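Local coordinates for protein thiosulfate sulfurtransferase YnjE (PDB 2WLR) that catalyses the transfer of sulfur from thiosulfate to cyanide, giving thiocyanate and sulfite, by way of a cysteine persulfide in the periplasm, at residues L51-L56 with A90-L95; W55-M59 with H334-G338; H202-L208 with V228-L234; K312-A316 with N402-T406. All coordinates share one frame; numbering follows the deposited sequence.

Interaction 1 (L51-L56 with A90-L95); sequences LSASWL and AVKTRL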
loop_
_atom_site.group_PDB
_atom_site.type_symbol
_atom_site.label_atom_id
_atom_site.label_comp_id
_atom_site.label_asym_id
_atom_site.label_seq_id
_atom_site.Cartn_x
_atom_site.Cartn_y
_atom_site.Cartn_z
ATOM N N LEU A 51 -16.509 -0.151 -2.816
ATOM C CA LEU A 51 -16.790 -1.447 -3.429
ATOM C C LEU A 51 -16.789 -1.207 -4.914
ATOM O O LEU A 51 -17.823 -0.872 -5.505
ATOM C CB LEU A 51 -18.122 -2.031 -2.955
ATOM C CG LEU A 51 -18.440 -3.459 -3.412
ATOM C CD1 LEU A 51 -17.373 -4.471 -3.000
ATOM C CD2 LEU A 51 -19.815 -3.917 -2.898
ATOM N N SER A 52 -15.620 -1.302 -5.511
ATOM C CA SER A 52 -15.470 -0.995 -6.927
ATOM C C SER A 52 -16.183 -2.018 -7.785
ATOM O O SER A 52 -15.944 -3.228 -7.623
ATOM C CB SER A 52 -14.019 -0.922 -7.289
ATOM O OG SER A 52 -13.877 -0.529 -8.623
ATOM N N ALA A 53 -16.985 -1.569 -8.741
ATOM C CA ALA A 53 -17.660 -2.510 -9.650
ATOM C C ALA A 53 -16.643 -3.371 -10.381
ATOM O O ALA A 53 -16.928 -4.502 -10.686
ATOM C CB ALA A 53 -18.549 -1.795 -10.661
ATOM N N SER A 54 -15.456 -2.832 -10.656
ATOM C CA SER A 54 -14.380 -3.573 -11.323
ATOM C C SER A 54 -13.834 -4.743 -10.519
ATOM O O SER A 54 -13.135 -5.581 -11.080
ATOM C CB SER A 54 -13.233 -2.631 -11.678
ATOM O OG SER A 54 -12.616 -2.104 -10.521
ATOM N N TRP A 55 -14.143 -4.816 -9.225
ATOM C CA TRP A 55 -13.715 -5.960 -8.433
ATOM C C TRP A 55 -14.655 -7.130 -8.460
ATOM O O TRP A 55 -14.262 -8.227 -8.067
ATOM C CB TRP A 55 -13.605 -5.591 -6.953
ATOM C CG TRP A 55 -12.722 -4.442 -6.610
ATOM C CD1 TRP A 55 -11.736 -3.910 -7.360
ATOM C CD2 TRP A 55 -12.732 -3.726 -5.380
ATOM N NE1 TRP A 55 -11.152 -2.852 -6.684
ATOM C CE2 TRP A 55 -11.727 -2.752 -5.447
ATOM C CE3 TRP A 55 -13.491 -3.828 -4.222
ATOM C CZ2 TRP A 55 -11.533 -1.822 -4.405
ATOM C CZ3 TRP A 55 -13.271 -2.953 -3.204
ATOM C CH2 TRP A 55 -12.301 -1.961 -3.306
ATOM N N LEU A 56 -15.898 -6.903 -8.864
ATOM C CA LEU A 56 -16.959 -7.893 -8.654
ATOM C C LEU A 56 -16.715 -9.249 -9.311
ATOM O O LEU A 56 -17.051 -10.253 -8.711
ATOM C CB LEU A 56 -18.311 -7.345 -9.089
ATOM C CG LEU A 56 -18.818 -6.177 -8.245
ATOM C CD1 LEU A 56 -20.034 -5.558 -8.935
ATOM C CD2 LEU A 56 -19.119 -6.595 -6.798
ATOM N N ALA A 90 -24.269 -2.423 -11.383
ATOM C CA ALA A 90 -23.568 -3.697 -11.183
ATOM C C ALA A 90 -23.462 -4.030 -9.701
ATOM O O ALA A 90 -23.724 -5.153 -9.247
ATOM C CB ALA A 90 -22.180 -3.635 -11.792
ATOM N N VAL A 91 -23.036 -3.051 -8.916
ATOM C CA VAL A 91 -22.934 -3.219 -7.468
ATOM C C VAL A 91 -24.316 -3.447 -6.837
ATOM O O VAL A 91 -24.467 -4.315 -5.986
ATOM C CB VAL A 91 -22.183 -2.016 -6.821
ATOM C CG1 VAL A 91 -22.266 -2.070 -5.310
ATOM C CG2 VAL A 91 -20.739 -2.007 -7.322
ATOM N N LYS A 92 -25.316 -2.671 -7.265
ATOM C CA LYS A 92 -26.684 -2.836 -6.749
ATOM C C LYS A 92 -27.116 -4.300 -6.905
ATOM O O LYS A 92 -27.637 -4.902 -5.978
ATOM C CB LYS A 92 -27.660 -1.930 -7.483
ATOM C CG LYS A 92 -29.123 -2.159 -7.114
ATOM C CD LYS A 92 -30.078 -1.781 -8.246
ATOM C CE LYS A 92 -30.042 -2.831 -9.370
ATOM N NZ LYS A 92 -31.001 -2.530 -10.472
ATOM N N THR A 93 -26.836 -4.867 -8.060
ATOM C CA THR A 93 -27.328 -6.206 -8.386
ATOM C C THR A 93 -26.662 -7.246 -7.494
ATOM O O THR A 93 -27.347 -8.105 -6.926
ATOM C CB THR A 93 -27.125 -6.475 -9.869
ATOM O OG1 THR A 93 -27.907 -5.531 -10.612
ATOM C CG2 THR A 93 -27.563 -7.886 -10.254
ATOM N N ARG A 94 -25.346 -7.159 -7.308
ATOM C CA ARG A 94 -24.634 -8.054 -6.410
ATOM C C ARG A 94 -25.086 -7.888 -4.959
ATOM O O ARG A 94 -25.229 -8.878 -4.225
ATOM C CB ARG A 94 -23.104 -7.919 -6.523
ATOM C CG ARG A 94 -22.491 -8.595 -7.759
ATOM C CD ARG A 94 -22.562 -10.119 -7.739
ATOM N NE ARG A 94 -21.806 -10.707 -6.657
ATOM C CZ ARG A 94 -20.504 -10.960 -6.653
ATOM N NH1 ARG A 94 -19.731 -10.644 -7.679
ATOM N NH2 ARG A 94 -19.972 -11.534 -5.584
ATOM N N LEU A 95 -25.317 -6.645 -4.531
ATOM C CA LEU A 95 -25.723 -6.448 -3.140
ATOM C C LEU A 95 -27.133 -6.967 -2.895
ATOM O O LEU A 95 -27.429 -7.459 -1.805
ATOM C CB LEU A 95 -25.591 -4.974 -2.735
ATOM C CG LEU A 95 -24.158 -4.473 -2.648
ATOM C CD1 LEU A 95 -24.230 -2.998 -2.337
ATOM C CD2 LEU A 95 -23.311 -5.166 -1.624
#
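A53 and V91 mark the closest backbone approach, their CA atoms 5.8 Å apart, where the loop 51-56 leaving the short strand 49-50 passes beside helix 85-97. The loop turns through W55 N to S52 O and L56 N to A53 O bonds, and residues 90-95 keep regular helical bonding. V91 wedges between the loop residues with both methyl groups. Its CG2 faces the carbonyl oxygen of L51 and the CA of A53, and CG1 meets L51 CD2 at 3.9 Å. That same L51 methyl also reaches CD2 of L95, the two leucines running past each other in opposite senses. Beyond V91, L56 turns its CG opposite its own carbonyl carbon (chi1 -66°), which carries CD1 to the A90 carbonyl oxygen at 3.7 Å and CD2 over one face of the R94 guanidinium. The R94 chain, folded at chi2 and chi3, then brings NH1 to L56 O at 2.9 Å. This bond is bent, with 136° at the hydrogen; the oxygen lies near the guanidinium plane, but NH1 stands above the carbonyl plane. NH2 of R94 bonds M59 O as well. Helix 85-97 is thus joined to the loop of this rhodanese module by aliphatic packing from L51 to L56 and by one arginine that holds two loop carbonyls, NH1 donating to L56 O and NH2 to M59 O.

Interaction 2 (W55-M59 with H334-G338); sequences WLDKM and HNPDG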
loop_
_atom_site.group_PDB
_atom_site.type_symbol
_atom_site.label_atom_id
_atom_site.label_comp_id
_atom_site.label_asym_id
_atom_site.label_seq_id
_atom_site.Cartn_x
_atom_site.Cartn_y
_atom_site.Cartn_z
ATOM N N TRP A 55 -14.143 -4.816 -9.225
ATOM C CA TRP A 55 -13.715 -5.960 -8.433
ATOM C C TRP A 55 -14.655 -7.130 -8.460
ATOM O O TRP A 55 -14.262 -8.227 -8.067
ATOM C CB TRP A 55 -13.605 -5.591 -6.953
ATOM C CG TRP A 55 -12.722 -4.442 -6.610
ATOM C CD1 TRP A 55 -11.736 -3.910 -7.360
ATOM C CD2 TRP A 55 -12.732 -3.726 -5.380
ATOM N NE1 TRP A 55 -11.152 -2.852 -6.684
ATOM C CE2 TRP A 55 -11.727 -2.752 -5.447
ATOM C CE3 TRP A 55 -13.491 -3.828 -4.222
ATOM C CZ2 TRP A 55 -11.533 -1.822 -4.405
ATOM C CZ3 TRP A 55 -13.271 -2.953 -3.204
ATOM C CH2 TRP A 55 -12.301 -1.961 -3.306
ATOM N N LEU A 56 -15.898 -6.903 -8.864
ATOM C CA LEU A 56 -16.959 -7.893 -8.654
ATOM C C LEU A 56 -16.715 -9.249 -9.311
ATOM O O LEU A 56 -17.051 -10.253 -8.711
ATOM C CB LEU A 56 -18.311 -7.345 -9.089
ATOM C CG LEU A 56 -18.818 -6.177 -8.245
ATOM C CD1 LEU A 56 -20.034 -5.558 -8.935
ATOM C CD2 LEU A 56 -19.119 -6.595 -6.798
ATOM N N ASP A 57 -16.100 -9.240 -10.492
ATOM C CA ASP A 57 -15.776 -10.487 -11.219
ATOM C C ASP A 57 -14.659 -11.272 -10.548
ATOM O O ASP A 57 -14.340 -12.394 -10.973
ATOM C CB ASP A 57 -15.436 -10.190 -12.696
ATOM C CG ASP A 57 -14.147 -9.405 -12.887
ATOM O OD1 ASP A 57 -13.518 -8.958 -11.909
ATOM O OD2 ASP A 57 -13.745 -9.218 -14.069
ATOM N N LYS A 58 -14.058 -10.699 -9.505
ATOM C CA LYS A 58 -13.042 -11.381 -8.713
ATOM C C LYS A 58 -13.460 -11.553 -7.264
ATOM O O LYS A 58 -12.619 -11.811 -6.389
ATOM C CB LYS A 58 -11.714 -10.624 -8.760
ATOM C CG LYS A 58 -11.081 -10.632 -10.151
ATOM C CD LYS A 58 -9.865 -9.716 -10.240
ATOM C CE LYS A 58 -10.207 -8.229 -10.077
ATOM N NZ LYS A 58 -11.011 -7.675 -11.201
HETATM N N MSE A 59 -14.738 -11.374 -6.989
HETATM C CA MSE A 59 -15.272 -11.594 -5.659
HETATM C C MSE A 59 -16.363 -12.630 -5.717
HETATM O O MSE A 59 -17.403 -12.412 -6.344
HETATM C CB MSE A 59 -15.892 -10.318 -5.114
HETATM C CG MSE A 59 -14.895 -9.243 -4.759
HETATM SE SE MSE A 59 -15.640 -7.576 -4.133
HETATM C CE MSE A 59 -16.183 -8.016 -2.418
ATOM N N HIS A 334 -4.719 -5.998 0.454
ATOM C CA HIS A 334 -5.027 -5.802 -0.972
ATOM C C HIS A 334 -6.498 -6.002 -1.251
ATOM O O HIS A 334 -7.148 -6.838 -0.632
ATOM C CB HIS A 334 -4.292 -6.797 -1.846
ATOM C CG HIS A 334 -2.802 -6.703 -1.796
ATOM N ND1 HIS A 334 -1.993 -7.738 -2.193
ATOM C CD2 HIS A 334 -1.984 -5.704 -1.404
ATOM C CE1 HIS A 334 -0.727 -7.391 -2.016
ATOM N NE2 HIS A 334 -0.692 -6.152 -1.558
ATOM N N ASN A 335 -7.027 -5.165 -2.146
ATOM C CA ASN A 335 -8.309 -5.362 -2.803
ATOM C C ASN A 335 -8.228 -6.513 -3.800
ATOM O O ASN A 335 -7.137 -7.017 -4.090
ATOM C CB ASN A 335 -8.723 -4.063 -3.529
ATOM C CG ASN A 335 -9.009 -2.914 -2.593
ATOM O OD1 ASN A 335 -8.572 -1.784 -2.831
ATOM N ND2 ASN A 335 -9.697 -3.184 -1.528
ATOM N N PRO A 336 -9.370 -6.884 -4.405
ATOM C CA PRO A 336 -9.334 -7.998 -5.343
ATOM C C PRO A 336 -8.507 -7.739 -6.590
ATOM O O PRO A 336 -8.147 -8.687 -7.269
ATOM C CB PRO A 336 -10.801 -8.177 -5.699
ATOM C CG PRO A 336 -11.521 -7.803 -4.447
ATOM C CD PRO A 336 -10.750 -6.587 -3.982
ATOM N N ASP A 337 -8.210 -6.471 -6.896
ATOM C CA ASP A 337 -7.361 -6.107 -8.031
ATOM C C ASP A 337 -5.915 -5.803 -7.634
ATOM O O ASP A 337 -5.134 -5.317 -8.464
ATOM C CB ASP A 337 -7.966 -4.905 -8.778
ATOM C CG ASP A 337 -8.037 -3.648 -7.925
ATOM O OD1 ASP A 337 -7.580 -3.705 -6.753
ATOM O OD2 ASP A 337 -8.514 -2.625 -8.466
ATOM N N GLY A 338 -5.558 -6.062 -6.380
ATOM C CA GLY A 338 -4.195 -5.929 -5.938
ATOM C C GLY A 338 -3.816 -4.571 -5.361
ATOM O O GLY A 338 -2.736 -4.414 -4.840
#
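W55 lays one face of its indole against a type I beta turn, N335 to G338, so that a loop of the first rhodanese module meets a loop of the third. The turn is closed by the G338 N to N335 O bond, and it presents two successive residues to the same ring face. CD of P336 sits over the five-membered ring, 4.0 Å from its centroid, in a CH-pi contact; the proline and indole cross at about a right angle. CB of N335 does likewise over the six-membered ring at 4.1 Å. With CG opposite the carbonyl carbon (chi1 -56°), the indole swings out to the turn and sets its nitrogen edge toward D337. Replacing W55 by an alanine would probably open a gap beneath P336 and N335 and deprive D337 OD2 of its weak indole donor. CG of P336 is also met by CG of M59, a selenomethionine, at 3.7 Å. K58 folds at its far end, bringing CE to 3.5 Å from the P336 carbonyl oxygen, while its NZ pairs with D57 OD1 in a salt bridge within the loop. The other oxygen of D337, OD1, is hydrogen-bonded with T339 OG1. The carboxylate stands steeply to the indole, their planes 72° apart, and its OD2 lies near the ring plane at the edge, where W55 NE1 donates a weak, bent bond of 3.2 Å.

Interaction 3 (H202-L208 with V228-L234); sequences HDTTVIL and VKDVRLL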
loop_
_atom_site.group_PDB
_atom_site.type_symbol
_atom_site.label_atom_id
_atom_site.label_comp_id
_atom_site.label_asym_id
_atom_site.label_seq_id
_atom_site.Cartn_x
_atom_site.Cartn_y
_atom_site.Cartn_z
ATOM N N HIS A 202 18.241 13.928 -5.072
ATOM C CA HIS A 202 17.288 14.038 -3.971
ATOM C C HIS A 202 15.942 14.652 -4.428
ATOM O O HIS A 202 14.889 14.371 -3.843
ATOM C CB HIS A 202 17.902 14.803 -2.794
ATOM C CG HIS A 202 17.849 16.297 -2.923
ATOM N ND1 HIS A 202 18.683 17.005 -3.760
ATOM C CD2 HIS A 202 17.071 17.214 -2.303
ATOM C CE1 HIS A 202 18.420 18.299 -3.649
ATOM N NE2 HIS A 202 17.449 18.449 -2.764
ATOM N N ASP A 203 15.992 15.478 -5.464
ATOM C CA ASP A 203 14.822 16.185 -5.976
ATOM C C ASP A 203 14.284 15.579 -7.259
ATOM O O ASP A 203 13.474 16.204 -7.947
ATOM C CB ASP A 203 15.122 17.691 -6.171
ATOM C CG ASP A 203 16.262 17.963 -7.126
ATOM O OD1 ASP A 203 16.955 17.026 -7.568
ATOM O OD2 ASP A 203 16.456 19.174 -7.423
ATOM N N THR A 204 14.693 14.353 -7.583
ATOM C CA THR A 204 14.088 13.588 -8.651
ATOM C C THR A 204 12.919 12.797 -8.075
ATOM O O THR A 204 13.091 12.098 -7.064
ATOM C CB THR A 204 15.054 12.554 -9.231
ATOM O OG1 THR A 204 16.277 13.201 -9.619
ATOM C CG2 THR A 204 14.443 11.814 -10.435
ATOM N N THR A 205 11.742 12.916 -8.682
ATOM C CA THR A 205 10.601 12.084 -8.292
ATOM C C THR A 205 10.830 10.680 -8.823
ATOM O O THR A 205 11.131 10.491 -9.980
ATOM C CB THR A 205 9.268 12.602 -8.835
ATOM O OG1 THR A 205 9.026 13.906 -8.307
ATOM C CG2 THR A 205 8.101 11.648 -8.433
ATOM N N VAL A 206 10.661 9.679 -7.966
ATOM C CA VAL A 206 10.830 8.283 -8.383
ATOM C C VAL A 206 9.501 7.556 -8.214
ATOM O O VAL A 206 8.950 7.523 -7.100
ATOM C CB VAL A 206 11.927 7.594 -7.613
ATOM C CG1 VAL A 206 12.039 6.154 -8.056
ATOM C CG2 VAL A 206 13.304 8.323 -7.766
ATOM N N ILE A 207 9.014 6.979 -9.293
ATOM C CA ILE A 207 7.810 6.147 -9.271
ATOM C C ILE A 207 8.263 4.700 -9.474
ATOM O O ILE A 207 8.736 4.340 -10.542
ATOM C CB ILE A 207 6.775 6.604 -10.323
ATOM C CG1 ILE A 207 6.453 8.096 -10.136
ATOM C CG2 ILE A 207 5.512 5.777 -10.235
ATOM C CD1 ILE A 207 6.516 8.844 -11.394
ATOM N N LEU A 208 8.083 3.878 -8.467
ATOM C CA LEU A 208 8.463 2.479 -8.491
ATOM C C LEU A 208 7.261 1.586 -8.685
ATOM O O LEU A 208 6.155 1.849 -8.166
ATOM C CB LEU A 208 9.182 2.103 -7.185
ATOM C CG LEU A 208 10.623 2.625 -7.093
ATOM C CD1 LEU A 208 11.001 3.033 -5.683
ATOM C CD2 LEU A 208 11.591 1.570 -7.679
ATOM N N VAL A 228 15.704 10.750 -1.035
ATOM C CA VAL A 228 14.848 11.082 -2.190
ATOM C C VAL A 228 13.526 11.627 -1.622
ATOM O O VAL A 228 12.861 10.954 -0.859
ATOM C CB VAL A 228 14.602 9.887 -3.142
ATOM C CG1 VAL A 228 13.792 10.334 -4.376
ATOM C CG2 VAL A 228 15.909 9.239 -3.591
ATOM N N LYS A 229 13.176 12.871 -1.948
ATOM C CA LYS A 229 12.064 13.538 -1.304
ATOM C C LYS A 229 10.717 12.969 -1.741
ATOM O O LYS A 229 9.830 12.765 -0.901
ATOM C CB LYS A 229 12.122 15.041 -1.571
ATOM C CG LYS A 229 13.340 15.734 -0.982
ATOM C CD LYS A 229 13.358 17.255 -1.223
ATOM C CE LYS A 229 14.215 17.972 -0.174
ATOM N NZ LYS A 229 13.622 17.902 1.211
ATOM N N ASP A 230 10.564 12.734 -3.030
ATOM C CA ASP A 230 9.289 12.374 -3.639
ATOM C C ASP A 230 9.418 10.981 -4.257
ATOM O O ASP A 230 9.943 10.823 -5.343
ATOM C CB ASP A 230 8.890 13.460 -4.643
ATOM C CG ASP A 230 7.536 13.208 -5.302
ATOM O OD1 ASP A 230 6.823 12.275 -4.872
ATOM O OD2 ASP A 230 7.202 13.980 -6.237
ATOM N N VAL A 231 8.962 9.976 -3.503
ATOM C CA VAL A 231 8.965 8.586 -3.907
ATOM C C VAL A 231 7.509 8.101 -3.852
ATOM O O VAL A 231 6.807 8.282 -2.840
ATOM C CB VAL A 231 9.845 7.693 -3.018
ATOM C CG1 VAL A 231 9.811 6.268 -3.505
ATOM C CG2 VAL A 231 11.297 8.193 -2.980
ATOM N N ARG A 232 7.099 7.454 -4.921
ATOM C CA ARG A 232 5.736 6.992 -5.127
ATOM C C ARG A 232 5.740 5.562 -5.615
ATOM O O ARG A 232 6.757 5.054 -6.121
ATOM C CB ARG A 232 5.030 7.872 -6.140
ATOM C CG ARG A 232 5.157 9.321 -5.808
ATOM C CD ARG A 232 4.269 10.168 -6.644
ATOM N NE ARG A 232 4.609 11.568 -6.558
ATOM C CZ ARG A 232 3.853 12.539 -7.057
ATOM N NH1 ARG A 232 2.667 12.270 -7.582
ATOM N NH2 ARG A 232 4.300 13.785 -7.014
ATOM N N LEU A 233 4.596 4.901 -5.448
ATOM C CA LEU A 233 4.399 3.523 -5.917
ATOM C C LEU A 233 3.251 3.506 -6.870
ATOM O O LEU A 233 2.268 4.205 -6.687
ATOM C CB LEU A 233 3.981 2.594 -4.784
ATOM C CG LEU A 233 4.983 2.311 -3.683
ATOM C CD1 LEU A 233 4.338 1.366 -2.635
ATOM C CD2 LEU A 233 6.279 1.730 -4.248
ATOM N N LEU A 234 3.334 2.633 -7.857
ATOM C CA LEU A 234 2.141 2.259 -8.611
ATOM C C LEU A 234 1.297 1.281 -7.805
ATOM O O LEU A 234 1.697 0.165 -7.554
ATOM C CB LEU A 234 2.503 1.639 -9.962
ATOM C CG LEU A 234 1.372 1.109 -10.839
ATOM C CD1 LEU A 234 0.340 2.210 -11.170
ATOM C CD2 LEU A 234 1.909 0.506 -12.129
HETATM O O HOH W 1 12.468 13.679 -5.051
#
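Strands 205-209 and 231-234 are the two parallel strands of a beta-alpha-beta unit in the second rhodanese module, with helix 213-226 as the crossover between them. V206, I207 and L208 pair with V231, R232 and L233, and the short strand axes run 24° from parallel. Four backbone bonds zigzag between them: V206 N to D230 O, R232 N to V206 O, L208 N to R232 O and L234 N to L208 O. V206, L208 and V231 share the face turned to helix 213-226, where L208 CD1 meets V231 CG1 at 4.1 Å; V206 CG2 also touches V228 CG1, from the loop ahead of the strand, at 4.0 Å. D230 organises the polar start of the strands. A chi1 of -178° extends its side chain away from its own N, toward T205 and R232. R232 grips the carboxylate side-on, NE to OD1 at 2.9 Å and NH2 to OD2 at 3.0 Å, each to a syn lone pair, while T205 OG1 donates to OD2 at 2.8 Å from above the carboxylate plane. An asparagine in place of D230 would probably lose the paired grip and leave the R232 charge without its mate. Ahead of the strands, K229 N bonds H202 O, and the aliphatic K229 CE reaches the H202 ring edge, 3.6 Å from CD2. A water joins H202 O, D230 N and, weakly, T204 O. Three bonds fix the rotation of the carboxylate: the one from T205 ties it across to the neighbouring strand, the two from R232 hold it along its own, and the buried R232 charge is probably stabilised by it.

Interaction 4 (K312-A316 with N402-T406); sequences KGEIA and NPVAT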
loop_
_atom_site.group_PDB
_atom_site.type_symbol
_atom_site.label_atom_id
_atom_site.label_comp_id
_atom_site.label_asym_id
_atom_site.label_seq_id
_atom_site.Cartn_x
_atom_site.Cartn_y
_atom_site.Cartn_z
ATOM N N LYS A 312 12.290 -20.390 14.735
ATOM C CA LYS A 312 10.850 -20.180 14.624
ATOM C C LYS A 312 10.364 -19.402 15.817
ATOM O O LYS A 312 10.910 -19.514 16.930
ATOM C CB LYS A 312 10.115 -21.523 14.570
ATOM C CG LYS A 312 10.442 -22.354 13.370
ATOM C CD LYS A 312 9.764 -23.724 13.478
ATOM C CE LYS A 312 9.964 -24.548 12.224
ATOM N NZ LYS A 312 9.555 -25.979 12.431
ATOM N N GLY A 313 9.327 -18.600 15.601
ATOM C CA GLY A 313 8.752 -17.801 16.639
ATOM C C GLY A 313 8.656 -16.376 16.160
ATOM O O GLY A 313 8.840 -16.102 14.965
ATOM N N GLU A 314 8.394 -15.502 17.118
ATOM C CA GLU A 314 8.165 -14.099 16.910
ATOM C C GLU A 314 8.854 -13.284 17.992
ATOM O O GLU A 314 9.123 -13.781 19.091
ATOM C CB GLU A 314 6.663 -13.859 16.972
ATOM C CG GLU A 314 6.226 -12.498 16.511
ATOM C CD GLU A 314 6.742 -12.181 15.115
ATOM O OE1 GLU A 314 5.982 -12.370 14.156
ATOM O OE2 GLU A 314 7.921 -11.799 14.960
ATOM N N ILE A 315 9.121 -12.013 17.690
ATOM C CA ILE A 315 9.644 -11.068 18.666
ATOM C C ILE A 315 8.649 -10.916 19.810
ATOM O O ILE A 315 7.470 -10.562 19.608
ATOM C CB ILE A 315 9.950 -9.698 18.023
ATOM C CG1 ILE A 315 10.987 -9.875 16.911
ATOM C CG2 ILE A 315 10.367 -8.658 19.110
ATOM C CD1 ILE A 315 11.495 -8.584 16.311
ATOM N N ALA A 316 9.103 -11.191 21.025
ATOM C CA ALA A 316 8.232 -11.088 22.191
ATOM C C ALA A 316 7.827 -9.639 22.422
ATOM O O ALA A 316 8.670 -8.735 22.498
ATOM C CB ALA A 316 8.931 -11.646 23.440
ATOM N N ASN A 402 17.628 -13.117 22.733
ATOM C CA ASN A 402 16.534 -12.179 22.491
ATOM C C ASN A 402 15.176 -12.852 22.743
ATOM O O ASN A 402 14.965 -13.944 22.249
ATOM C CB ASN A 402 16.590 -11.656 21.060
ATOM C CG ASN A 402 17.631 -10.590 20.884
ATOM O OD1 ASN A 402 17.859 -9.778 21.781
ATOM N ND2 ASN A 402 18.240 -10.557 19.716
ATOM N N PRO A 403 14.291 -12.222 23.526
ATOM C CA PRO A 403 13.031 -12.870 23.914
ATOM C C PRO A 403 12.137 -13.209 22.727
ATOM O O PRO A 403 11.936 -12.357 21.835
ATOM C CB PRO A 403 12.359 -11.827 24.799
ATOM C CG PRO A 403 13.478 -10.986 25.326
ATOM C CD PRO A 403 14.459 -10.923 24.200
ATOM N N VAL A 404 11.619 -14.437 22.728
ATOM C CA VAL A 404 10.787 -14.988 21.655
ATOM C C VAL A 404 9.397 -15.338 22.201
ATOM O O VAL A 404 9.265 -15.905 23.310
ATOM C CB VAL A 404 11.444 -16.263 21.007
ATOM C CG1 VAL A 404 10.475 -16.978 20.042
ATOM C CG2 VAL A 404 12.742 -15.923 20.296
ATOM N N ALA A 405 8.351 -14.989 21.445
ATOM C CA ALA A 405 6.974 -15.414 21.754
ATOM C C ALA A 405 6.557 -16.468 20.747
ATOM O O ALA A 405 6.969 -16.432 19.588
ATOM C CB ALA A 405 6.002 -14.252 21.695
ATOM N N THR A 406 5.728 -17.411 21.180
ATOM C CA THR A 406 5.292 -18.478 20.304
ATOM C C THR A 406 3.873 -18.904 20.644
ATOM O O THR A 406 3.371 -18.597 21.719
ATOM C CB THR A 406 6.232 -19.688 20.387
ATOM O OG1 THR A 406 5.987 -20.574 19.286
ATOM C CG2 THR A 406 6.041 -20.440 21.696
#
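A two-stranded antiparallel sheet, strand 314-315 with strand 404-405, brings the last strand of the third rhodanese module back onto the short strand that precedes strand 319-320. E314 and A405 form a hydrogen-bonded pair: A405 N donates to E314 O at 2.8 Å, and E314 N donates to A405 O at 3.0 Å. I315 and V404 are the neighbouring non-hydrogen-bonded pair. One residue on, A316 N reaches P403 O at 3.2 Å, coming from above the carbonyl plane, and W396 NE1 bonds the same oxygen. Side chains add small apolar touches. The A316 methyl rests against P403 CB at 3.7 Å and near the A405 methyl at 4.3 Å, while V404 CG1 lies along the other strand at 3.6 Å from E314 O. The backbone angles of G313 call for glycine, since a CB would be jammed against the preceding carbonyl oxygen and would probably also collide with V404 CG1. E314 sends its carboxylate away from strand 404-405. Its chain sets out with CG anti to N (chi1 -169°), then bends at chi2, curling back until OE2 takes the N-H of I315 at 3.0 Å on its anti lone pair. OE2 is also in a salt bridge to R294 and hydrogen-bonded with Y364, and OE1 with S292 OG. The E314 side chain is about 8 Å from that of R370, which by similarity binds substrate. I315, R294, Y364 and S292 thus hold the carboxylate in a fixed orientation, while the pairing with strand 404-405 rests on backbone bonds.

In the fold
The four contacts sample all three rhodanese modules of the chain. Interactions 1 and 2 share W55 and L56 and touch through R94 and M59, yet the same loop serves different ends: interaction 1 fastens it to its own module's helix, interaction 2 to a turn of the third module. Interaction 3 is the buried one, the regular core of a parallel sheet with an ion pair at its start. Interaction 4 is partly exposed, a short antiparallel pair about 35 Å from interaction 3 between centres. Regular backbone bonding dominates in both sheets, whereas the loop contacts rely on side chains: aliphatic and arginine-to-carbonyl in interaction 1, ring-face in interaction 2.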